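Membrane-anchored mycosin mycp1 (Mycobacterium thermoresistibile, PDB 4HVL) probably cleaves proteins as a subtilisin-like serine endopeptidase anchored in the mycobacterial cell membrane, where it forms an essential component of the ESX-1 (type VII) secretion system. Local coordinates at residues 256-261 and 277-283; 268-272 and 308-312. Residue numbers count along the deposited sequence, not the author numbering.

In the fold
Both contacts lie in the buried part of the subtilisin fold, their centres about 9 Å apart, and they interlock along the chain: 268-272 belongs to the loop that joins the two strands of contact 1. Contact 1 is main-chain hydrogen bonding at one border of the parallel sheet; contact 2 is small van der Waals packing of a turn against the entry to helix 311-328, the helix that also covers Leu-256 and Val-258. Two probable hydrogen bonds stitch them together, Ala-283 O to Gly-310 N at 2.7 Å and Gly-260 O to Ser-268 N at 2.9 Å. Zinc and acetate are bound within contact 2, at Ser-312.

Contact 1: residues 256-261 and 277-283; sequences LTVGGI and VGAAAPA
Run strands 256-261 and 277-282 the same way, short axes 4.3 Å apart at closest, crossing at -40°; the second kinks at Gly-278 (phi/psi -112/-22), extended from Ala-279 on. Val-258, Gly-259 and Gly-260 pair with Ala-279, Ala-280 and Ala-281. Thr-257 O takes Gly-278 N (2.9 Å) and, weakly, Ala-279 N (3.3 Å); then the ladder is regular: Gly-259 N to Ala-279 O (2.8 Å), Ala-281 N to Gly-259 O (3.1 Å), Ile-261 N to Ala-281 O (3.0 Å), Ala-283 N to Ile-261 O (2.9 Å). Two glycines leave hollows for side chains. Leu-256, chi1 t and chi2 p, lays CD1 over Gly-278 CA at 3.9 Å, where a CB would collide; Ala-283 CB enters the other, 3.5 Å from Gly-260 CA. Val-258 (t) sets CG1 4.2 Å from Ala-281 CB. On the other face, Ile-261 CG2 meets Ala-280 CB at 4.2 Å. At this border of the parallel subtilisin sheet, strand 210-214 flanks 256-261, helix 311-328 covers Leu-256 and Val-258, and helix 45-50 packs on Ile-261 and Pro-282.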
loop_
_atom_site.group_PDB
_atom_site.type_symbol
_atom_site.label_atom_id
_atom_site.label_comp_id
_atom_site.label_asym_id
_atom_site.label_seq_id
_atom_site.Cartn_x
_atom_site.Cartn_y
_atom_site.Cartn_z
ATOM N N LEU A 256 2.716 6.521 6.928
ATOM C CA LEU A 256 1.440 6.149 7.544
ATOM C C LEU A 256 1.050 4.723 7.092
ATOM O O LEU A 256 0.760 4.458 5.921
ATOM C CB LEU A 256 0.361 7.159 7.168
ATOM C CG LEU A 256 -1.075 6.873 7.612
ATOM C CD1 LEU A 256 -1.112 6.737 9.130
ATOM C CD2 LEU A 256 -2.025 7.961 7.133
ATOM N N THR A 257 1.045 3.814 8.052
ATOM C CA THR A 257 0.781 2.418 7.810
ATOM C C THR A 257 -0.684 2.101 8.072
ATOM O O THR A 257 -1.232 2.451 9.120
ATOM C CB THR A 257 1.711 1.570 8.699
ATOM O OG1 THR A 257 3.054 1.803 8.284
ATOM C CG2 THR A 257 1.389 0.074 8.615
ATOM N N VAL A 258 -1.309 1.440 7.097
ATOM C CA VAL A 258 -2.752 1.285 7.057
ATOM C C VAL A 258 -3.183 -0.187 7.175
ATOM O O VAL A 258 -2.876 -1.025 6.301
ATOM C CB VAL A 258 -3.341 1.879 5.750
ATOM C CG1 VAL A 258 -4.862 1.937 5.805
ATOM C CG2 VAL A 258 -2.761 3.257 5.489
ATOM N N GLY A 259 -3.926 -0.469 8.244
ATOM C CA GLY A 259 -4.566 -1.765 8.460
ATOM C C GLY A 259 -5.930 -1.849 7.799
ATOM O O GLY A 259 -6.423 -0.868 7.246
ATOM N N GLY A 260 -6.545 -3.026 7.853
ATOM C CA GLY A 260 -7.779 -3.316 7.095
ATOM C C GLY A 260 -8.990 -3.463 7.980
ATOM O O GLY A 260 -8.878 -3.963 9.080
ATOM N N ILE A 261 -10.135 -2.978 7.503
ATOM C CA ILE A 261 -11.416 -3.312 8.097
ATOM C C ILE A 261 -12.335 -3.913 7.053
ATOM O O ILE A 261 -12.141 -3.701 5.843
ATOM C CB ILE A 261 -12.131 -2.097 8.745
ATOM C CG1 ILE A 261 -12.338 -0.967 7.733
ATOM C CG2 ILE A 261 -11.367 -1.617 9.968
ATOM C CD1 ILE A 261 -13.681 -0.310 7.858
ATOM N N VAL A 277 1.158 0.634 13.188
ATOM C CA VAL A 277 -0.076 0.869 12.423
ATOM C C VAL A 277 -0.684 2.215 12.881
ATOM O O VAL A 277 -0.794 2.456 14.079
ATOM C CB VAL A 277 -1.083 -0.292 12.621
ATOM C CG1 VAL A 277 -2.387 -0.031 11.867
ATOM C CG2 VAL A 277 -0.469 -1.606 12.191
ATOM N N GLY A 278 -1.046 3.076 11.926
ATOM C CA GLY A 278 -1.536 4.440 12.196
ATOM C C GLY A 278 -3.007 4.691 11.875
ATOM O O GLY A 278 -3.629 5.597 12.424
ATOM N N ALA A 279 -3.580 3.875 10.996
ATOM C CA ALA A 279 -4.923 4.092 10.519
ATOM C C ALA A 279 -5.443 2.829 9.842
ATOM O O ALA A 279 -4.706 1.835 9.688
ATOM C CB ALA A 279 -4.932 5.243 9.535
ATOM N N ALA A 280 -6.711 2.872 9.447
ATOM C CA ALA A 280 -7.309 1.774 8.713
ATOM C C ALA A 280 -8.309 2.236 7.668
ATOM O O ALA A 280 -8.748 3.392 7.662
ATOM C CB ALA A 280 -7.973 0.797 9.674
ATOM N N ALA A 281 -8.649 1.306 6.778
ATOM C CA ALA A 281 -9.562 1.567 5.695
ATOM C C ALA A 281 -10.101 0.231 5.110
ATOM O O ALA A 281 -9.619 -0.842 5.474
ATOM C CB ALA A 281 -8.857 2.409 4.641
ATOM N N PRO A 282 -11.142 0.289 4.249
ATOM C CA PRO A 282 -11.742 -0.946 3.758
ATOM C C PRO A 282 -10.733 -1.838 3.027
ATOM O O PRO A 282 -9.927 -1.348 2.231
ATOM C CB PRO A 282 -12.798 -0.442 2.801
ATOM C CG PRO A 282 -13.232 0.841 3.426
ATOM C CD PRO A 282 -11.921 1.453 3.825
ATOM N N ALA A 283 -10.798 -3.129 3.318
ATOM C CA ALA A 283 -9.821 -4.104 2.824
ATOM C C ALA A 283 -10.444 -5.454 2.428
ATOM O O ALA A 283 -9.711 -6.379 2.078
ATOM C CB ALA A 283 -8.770 -4.316 3.904
#

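Contact 2: residues 268-272 and 308-312; sequences SNFSM and VAGTS. With ZN (zinc ion), chain G; ACT (acetate ion), chain M.
Ser-268 to Ser-271 form a type I beta turn, closed by Ser-271 N to Ser-268 O at 3.1 Å, presenting Phe-270 (chi1 54°, chi2 78°) to the chain entering helix 311-328. Extended Ala-309 places CB 4.4 Å from Phe-270 CZ. Gly-310, the N-cap, brings CA to 3.7 Å from CE1 of the oblique Phe-270 ring; its phi/psi of 142/159 calls for glycine. Thr-311 (chi1 p) starts the helix and rests CG2 3.4 Å from Ser-271 OG. Ser-312, the predicted charge-relay serine, binds zinc through OG at 2.2 Å, and its N donates to OXT of a probable crystallisation acetate at 3.1 Å. His-101, the predicted relay histidine, a water and both acetate oxygens also ligate the zinc, which thus engages two expected catalytic residues. A serine nucleophile at a helix start, after Gly-Thr, is the subtilase pattern, consistent with this role. The packing is van der Waals: the turn meets the residues before Ser-312 by shape, while Ser-271 OG pairs with Gly-260 N and Thr-311 OG1 with Asn-217.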
loop_
_atom_site.group_PDB
_atom_site.type_symbol
_atom_site.label_atom_id
_atom_site.label_comp_id
_atom_site.label_asym_id
_atom_site.label_seq_id
_atom_site.Cartn_x
_atom_site.Cartn_y
_atom_site.Cartn_z
ATOM N N SER A 268 -9.985 -6.510 9.973
ATOM C CA SER A 268 -9.862 -7.704 9.149
ATOM C C SER A 268 -8.930 -8.699 9.840
ATOM O O SER A 268 -7.851 -8.314 10.323
ATOM C CB SER A 268 -9.258 -7.334 7.785
ATOM O OG SER A 268 -10.017 -6.352 7.073
ATOM N N ASN A 269 -9.301 -9.980 9.845
ATOM C CA ASN A 269 -8.493 -10.991 10.545
ATOM C C ASN A 269 -7.165 -11.345 9.902
ATOM O O ASN A 269 -6.318 -11.966 10.525
ATOM C CB ASN A 269 -9.296 -12.270 10.828
ATOM C CG ASN A 269 -9.787 -12.974 9.572
ATOM O OD1 ASN A 269 -9.484 -12.593 8.439
ATOM N ND2 ASN A 269 -10.578 -14.013 9.777
ATOM N N PHE A 270 -6.960 -10.923 8.666
ATOM C CA PHE A 270 -5.671 -11.098 8.027
ATOM C C PHE A 270 -4.756 -9.871 8.193
ATOM O O PHE A 270 -3.606 -9.896 7.763
ATOM C CB PHE A 270 -5.872 -11.403 6.545
ATOM C CG PHE A 270 -6.722 -10.399 5.839
ATOM C CD1 PHE A 270 -6.195 -9.166 5.455
ATOM C CD2 PHE A 270 -8.062 -10.677 5.561
ATOM C CE1 PHE A 270 -6.984 -8.237 4.791
ATOM C CE2 PHE A 270 -8.854 -9.746 4.909
ATOM C CZ PHE A 270 -8.316 -8.524 4.531
ATOM N N SER A 271 -5.248 -8.797 8.798
ATOM C CA SER A 271 -4.478 -7.546 8.839
ATOM C C SER A 271 -3.369 -7.686 9.883
ATOM O O SER A 271 -3.634 -8.024 11.027
ATOM C CB SER A 271 -5.389 -6.363 9.170
ATOM O OG SER A 271 -4.770 -5.122 8.891
ATOM N N MET A 272 -2.132 -7.452 9.469
ATOM C CA MET A 272 -0.969 -7.554 10.355
ATOM C C MET A 272 -0.935 -6.391 11.346
ATOM O O MET A 272 -0.848 -5.222 10.956
ATOM C CB MET A 272 0.334 -7.561 9.532
ATOM C CG MET A 272 0.712 -8.929 8.971
ATOM S SD MET A 272 1.191 -10.151 10.230
ATOM C CE MET A 272 2.576 -9.297 10.956
ATOM N N VAL A 308 -11.852 -9.834 -3.817
ATOM C CA VAL A 308 -10.766 -8.870 -3.874
ATOM C C VAL A 308 -10.591 -8.325 -2.445
ATOM O O VAL A 308 -11.505 -7.706 -1.886
ATOM C CB VAL A 308 -11.106 -7.709 -4.837
ATOM C CG1 VAL A 308 -10.005 -6.671 -4.862
ATOM C CG2 VAL A 308 -11.391 -8.227 -6.249
ATOM N N ALA A 309 -9.427 -8.569 -1.851
ATOM C CA ALA A 309 -9.171 -8.194 -0.476
ATOM C C ALA A 309 -7.681 -7.959 -0.188
ATOM O O ALA A 309 -6.815 -8.433 -0.906
ATOM C CB ALA A 309 -9.710 -9.262 0.458
ATOM N N GLY A 310 -7.402 -7.238 0.895
ATOM C CA GLY A 310 -6.037 -7.105 1.371
ATOM C C GLY A 310 -5.738 -5.722 1.900
ATOM O O GLY A 310 -6.422 -4.745 1.570
ATOM N N THR A 311 -4.703 -5.629 2.719
ATOM C CA THR A 311 -4.279 -4.330 3.228
ATOM C C THR A 311 -3.736 -3.376 2.155
ATOM O O THR A 311 -3.724 -2.172 2.373
ATOM C CB THR A 311 -3.265 -4.452 4.380
ATOM O OG1 THR A 311 -2.149 -5.244 3.969
ATOM C CG2 THR A 311 -3.946 -5.108 5.586
ATOM N N SER A 312 -3.319 -3.890 1.000
ATOM C CA SER A 312 -2.960 -3.018 -0.128
ATOM C C SER A 312 -4.150 -2.113 -0.525
ATOM O O SER A 312 -3.951 -0.947 -0.845
ATOM C CB SER A 312 -2.424 -3.815 -1.338
ATOM O OG SER A 312 -3.242 -4.929 -1.689
HETATM ZN ZN ZN G . -2.946 -7.112 -1.908
HETATM C C ACT M . -1.481 -6.720 -0.046
HETATM O O ACT M . -0.949 -6.785 -1.189
HETATM O OXT ACT M . -2.724 -6.773 0.108
HETATM C CH3 ACT M . -0.535 -6.545 1.128
HETATM O O HOH W 1 -2.600 -9.219 -1.755
#